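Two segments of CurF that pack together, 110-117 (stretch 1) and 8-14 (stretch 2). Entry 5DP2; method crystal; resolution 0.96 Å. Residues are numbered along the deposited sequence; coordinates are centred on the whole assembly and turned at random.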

ATOM      1  N   GLY A 110      11.071  -4.874  -3.164  1.00  5.40           N
ATOM      2  CA  GLY A 110      10.919  -6.163  -2.505  1.00  5.54           C
ATOM      3  C   GLY A 110      11.855  -6.433  -1.341  1.00  4.96           C
ATOM      4  O   GLY A 110      11.607  -7.366  -0.574  1.00  6.11           O
ATOM      5  N   ASN A 111      12.913  -5.613  -1.259  1.00  4.96           N
ATOM      6  CA  ASN A 111      13.987  -5.759  -0.263  1.00  5.08           C
ATOM      7  C   ASN A 111      14.378  -4.408   0.346  1.00  4.69           C
ATOM      8  O   ASN A 111      15.501  -4.220   0.791  1.00  5.63           O
ATOM      9  CB  ASN A 111      15.220  -6.425  -0.892  1.00  5.63           C
ATOM     10  CG  ASN A 111      15.823  -5.611  -2.019  1.00  5.98           C
ATOM     11  OD1 ASN A 111      15.185  -4.694  -2.540  1.00  6.78           O
ATOM     12  ND2 ASN A 111      17.036  -5.941  -2.414  1.00  8.00           N
ATOM     13  N   ALA A 112      13.445  -3.436   0.392  1.00  4.63           N
ATOM     14  CA  ALA A 112      13.794  -2.121   0.945  1.00  4.91           C
ATOM     15  C   ALA A 112      14.171  -2.136   2.423  1.00  4.61           C
ATOM     16  O   ALA A 112      14.821  -1.187   2.861  1.00  5.45           O
ATOM     17  CB  ALA A 112      12.716  -1.093   0.676  1.00  5.62           C
ATOM     18  N   PHE A 113      13.792  -3.179   3.192  1.00  4.50           N
ATOM     19  CA  PHE A 113      14.331  -3.333   4.549  1.00  4.89           C
ATOM     20  C   PHE A 113      15.749  -3.926   4.452  1.00  4.97           C
ATOM     21  O   PHE A 113      16.002  -5.086   4.799  1.00  5.44           O
ATOM     22  CB  PHE A 113      13.419  -4.193   5.435  1.00  5.29           C
ATOM     23  CG  PHE A 113      12.205  -3.487   5.984  1.00  5.11           C
ATOM     24  CD1 PHE A 113      12.324  -2.684   7.099  1.00  6.75           C
ATOM     25  CD2 PHE A 113      10.941  -3.678   5.458  1.00  5.66           C
ATOM     26  CE1 PHE A 113      11.202  -2.039   7.652  1.00  8.23           C
ATOM     27  CE2 PHE A 113       9.813  -3.059   6.017  1.00  6.69           C
ATOM     28  CZ  PHE A 113       9.966  -2.225   7.099  1.00  7.48           C
ATOM     29  N   SER A 114      16.674  -3.081   3.986  1.00  5.34           N
ATOM     30  CA  SER A 114      18.090  -3.383   3.795  1.00  5.55           C
ATOM     31  C   SER A 114      18.837  -2.069   3.923  1.00  5.37           C
ATOM     32  O   SER A 114      18.310  -1.018   3.569  1.00  6.39           O
ATOM     33  CB  SER A 114      18.378  -3.929   2.394  1.00  6.06           C
ATOM     34  OG  SER A 114      17.672  -5.119   2.103  1.00  6.42           O
ATOM     35  N   SER A 115      20.101  -2.120   4.333  1.00  5.45           N
ATOM     36  CA  SER A 115      20.882  -0.894   4.382  1.00  5.71           C
ATOM     37  C   SER A 115      21.060  -0.281   2.988  1.00  5.46           C
ATOM     38  O   SER A 115      20.977   0.952   2.820  1.00  5.85           O
ATOM     39  CB  SER A 115      22.254  -1.176   4.984  1.00  6.45           C
ATOM     40  OG  SER A 115      22.162  -1.842   6.233  1.00  6.98           O
ATOM     41  N   PHE A 116      21.336  -1.137   2.006  1.00  5.64           N
ATOM     42  CA  PHE A 116      21.579  -0.732   0.629  1.00  6.34           C
ATOM     43  C   PHE A 116      20.764  -1.633  -0.292  1.00  6.34           C
ATOM     44  O   PHE A 116      20.653  -2.832  -0.020  1.00  8.25           O
ATOM     45  CB  PHE A 116      23.053  -0.838   0.248  1.00  7.42           C
ATOM     46  CG  PHE A 116      23.944   0.046   1.096  1.00  7.59           C
ATOM     47  CD1 PHE A 116      24.152   1.383   0.775  1.00  7.50           C
ATOM     48  CD2 PHE A 116      24.553  -0.453   2.235  1.00  8.65           C
ATOM     49  CE1 PHE A 116      24.929   2.193   1.580  1.00  8.17           C
ATOM     50  CE2 PHE A 116      25.324   0.351   3.038  1.00  9.62           C
ATOM     51  CZ  PHE A 116      25.519   1.674   2.712  1.00  9.53           C
ATOM     52  N   VAL A 117      20.197  -1.049  -1.354  1.00  5.89           N
ATOM     53  CA  VAL A 117      19.488  -1.787  -2.388  1.00  5.66           C
ATOM     54  C   VAL A 117      20.159  -1.493  -3.723  1.00  5.66           C
ATOM     55  O   VAL A 117      20.338  -0.334  -4.067  1.00  7.02           O
ATOM     56  CB  VAL A 117      17.995  -1.397  -2.432  1.00  6.29           C
ATOM     57  CG1 VAL A 117      17.308  -1.967  -3.676  1.00  7.59           C
ATOM     58  CG2 VAL A 117      17.268  -1.888  -1.186  1.00  7.73           C
TER
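Stretch 2, residues 8-14: PQPVQLR

Stretch 2 is held on stretch 1 by four direct hydrogen bonds. Leu13 N donates to Phe113 O at 2.9 Å, almost perfectly in line. Ser115 N donates to Val11 O, also at 2.9 Å. These two bonds flank a single beta bridge between Ser114 and Gln12, whose CA atoms lie 4.1 Å apart. The register rises on one stretch as it falls on the other: Phe113 faces Leu13, Ser114 faces Gln12 and Ser115 faces Pro10. The two stretches therefore run antiparallel.

The other two bonds use serine hydroxyls. Val11 N donates to Ser115 OG at 2.9 Å, so Ser115 binds both backbone polar groups of Val11, one through its own backbone and one through its side chain. Gln12 is extended, with chi1 and chi2 both t, and its NE2 donates to Ser114 OG at 2.9 Å. Ser114 OG in turn donates to Asn111 O at 2.7 Å.

Waters extend the polar contact. One accepts from Phe116 N at 3.2 Å and donates to Val11 O at 3.1 Å. Another accepts from Gln12 NE2 at 3.0 Å and from Asn111 ND2 at 2.9 Å. A CA-H...O contact joins Ser114 CA to Val11 O at 3.4 Å.

In stretch 2, residues 11-14 form a strand, and Pro10 leads into it in an extended conformation. Stretch 1 is loop or turn until its strand begins at Phe116.

Apolar packing lies beyond the bridge on both sides. Leu13 and Phe113 point their CA-to-CB bonds toward each other's stretch, and their CB atoms meet at 3.6 Å. Leu13 CD2 sits over one face of the Phe113 ring, 4.2 Å from its centroid. Toward the start of stretch 2, Phe116 CZ reaches Pro8 CG at 4.1 Å, and Phe116 CE2 reaches Pro10 CG at 4.2 Å. The contact buries 421 Å² in all.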

ATOM      1  N   PRO A   8      27.264   2.759   7.504  1.00 35.86           N
ATOM      2  CA  PRO A   8      26.613   1.770   8.372  1.00 27.96           C
ATOM      3  C   PRO A   8      27.094   0.329   8.137  1.00 23.60           C
ATOM      4  O   PRO A   8      27.673   0.030   7.089  1.00 33.78           O
ATOM      5  CB  PRO A   8      25.116   1.914   8.017  1.00 33.58           C
ATOM      6  CG  PRO A   8      25.092   2.528   6.655  1.00 32.48           C
ATOM      7  CD  PRO A   8      26.312   3.406   6.582  1.00 36.28           C
ATOM      8  N   GLN A   9      26.841  -0.555   9.101  1.00 19.65           N
ATOM      9  CA  GLN A   9      27.137  -1.986   8.939  1.00 15.94           C
ATOM     10  C   GLN A   9      26.029  -2.579   8.084  1.00 12.78           C
ATOM     11  O   GLN A   9      24.867  -2.514   8.503  1.00 15.59           O
ATOM     12  CB  GLN A   9      27.172  -2.714  10.296  1.00 20.41           C
ATOM     13  CG  GLN A   9      28.027  -2.039  11.355  1.00 22.74           C
ATOM     14  CD  GLN A   9      27.478  -2.135  12.780  1.00 22.47           C
ATOM     15  OE1 GLN A   9      26.323  -2.503  13.028  1.00 26.34           O
ATOM     16  NE2 GLN A   9      28.319  -1.769  13.731  1.00 23.14           N
ATOM     17  N   PRO A  10      26.337  -3.079   6.839  1.00 10.59           N
ATOM     18  CA  PRO A  10      25.201  -3.499   5.978  1.00  8.26           C
ATOM     19  C   PRO A  10      24.464  -4.689   6.566  1.00  7.14           C
ATOM     20  O   PRO A  10      25.071  -5.710   6.946  1.00  7.86           O
ATOM     21  CB  PRO A  10      25.861  -3.844   4.657  1.00 11.80           C
ATOM     22  CG  PRO A  10      27.163  -3.071   4.677  1.00 14.10           C
ATOM     23  CD  PRO A  10      27.602  -3.073   6.101  1.00 12.88           C
ATOM     24  N   VAL A  11      23.138  -4.545   6.594  1.00  6.19           N
ATOM     25  CA  VAL A  11      22.242  -5.590   7.082  1.00  5.79           C
ATOM     26  C   VAL A  11      21.011  -5.688   6.165  1.00  5.37           C
ATOM     27  O   VAL A  11      20.755  -4.815   5.321  1.00  6.06           O
ATOM     28  CB  VAL A  11      21.810  -5.358   8.551  1.00  6.43           C
ATOM     29  CG1 VAL A  11      22.963  -5.562   9.509  1.00  7.81           C
ATOM     30  CG2 VAL A  11      21.188  -3.980   8.737  1.00  7.03           C
ATOM     31  N   GLN A  12      20.240  -6.748   6.367  1.00  5.37           N
ATOM     32  CA  GLN A  12      18.982  -6.973   5.649  1.00  5.23           C
ATOM     33  C   GLN A  12      18.017  -7.691   6.591  1.00  5.29           C
ATOM     34  O   GLN A  12      18.422  -8.628   7.293  1.00  6.02           O
ATOM     35  CB  GLN A  12      19.202  -7.791   4.379  1.00  5.38           C
ATOM     36  CG  GLN A  12      17.915  -8.072   3.610  1.00  5.31           C
ATOM     37  CD  GLN A  12      18.221  -8.688   2.263  1.00  5.41           C
ATOM     38  OE1 GLN A  12      18.438  -9.903   2.152  1.00  6.16           O
ATOM     39  NE2 GLN A  12      18.274  -7.855   1.240  1.00  5.86           N
ATOM     40  N   LEU A  13      16.756  -7.269   6.592  1.00  5.24           N
ATOM     41  CA  LEU A  13      15.750  -7.881   7.475  1.00  5.50           C
ATOM     42  C   LEU A  13      15.362  -9.248   6.910  1.00  5.53           C
ATOM     43  O   LEU A  13      15.003  -9.390   5.745  1.00  5.75           O
ATOM     44  CB  LEU A  13      14.528  -6.952   7.544  1.00  5.35           C
ATOM     45  CG  LEU A  13      13.508  -7.305   8.628  1.00  6.26           C
ATOM     46  CD1 LEU A  13      14.085  -7.110  10.003  1.00  7.62           C
ATOM     47  CD2 LEU A  13      12.273  -6.419   8.433  1.00  6.54           C
ATOM     48  N   ARG A  14      15.423 -10.271   7.783  1.00  5.84           N
ATOM     49  CA  ARG A  14      15.177 -11.643   7.386  1.00  6.26           C
ATOM     50  C   ARG A  14      14.466 -12.386   8.508  1.00  6.66           C
ATOM     51  O   ARG A  14      14.392 -11.899   9.636  1.00  7.94           O
ATOM     52  CB  ARG A  14      16.512 -12.349   7.044  1.00  6.46           C
ATOM     53  CG  ARG A  14      17.294 -11.709   5.898  1.00  6.30           C
ATOM     54  CD  ARG A  14      16.672 -11.937   4.531  1.00  6.18           C
ATOM     55  NE  ARG A  14      17.034 -13.266   3.995  1.00  6.67           N
ATOM     56  CZ  ARG A  14      18.219 -13.515   3.425  1.00  6.84           C
ATOM     57  NH1 ARG A  14      19.071 -12.548   3.155  1.00  7.07           N
ATOM     58  NH2 ARG A  14      18.546 -14.763   3.106  1.00  7.98           N
TER
HETATM   59  O   HOH W   1      22.343  -4.036   2.808  1.00  9.33           O
HETATM   60  O   HOH W   2      18.534  -8.362  -1.662  1.00  7.65           O
HETATM   61  O   HOH W   3      14.502  -7.518   3.796  1.00  5.70           O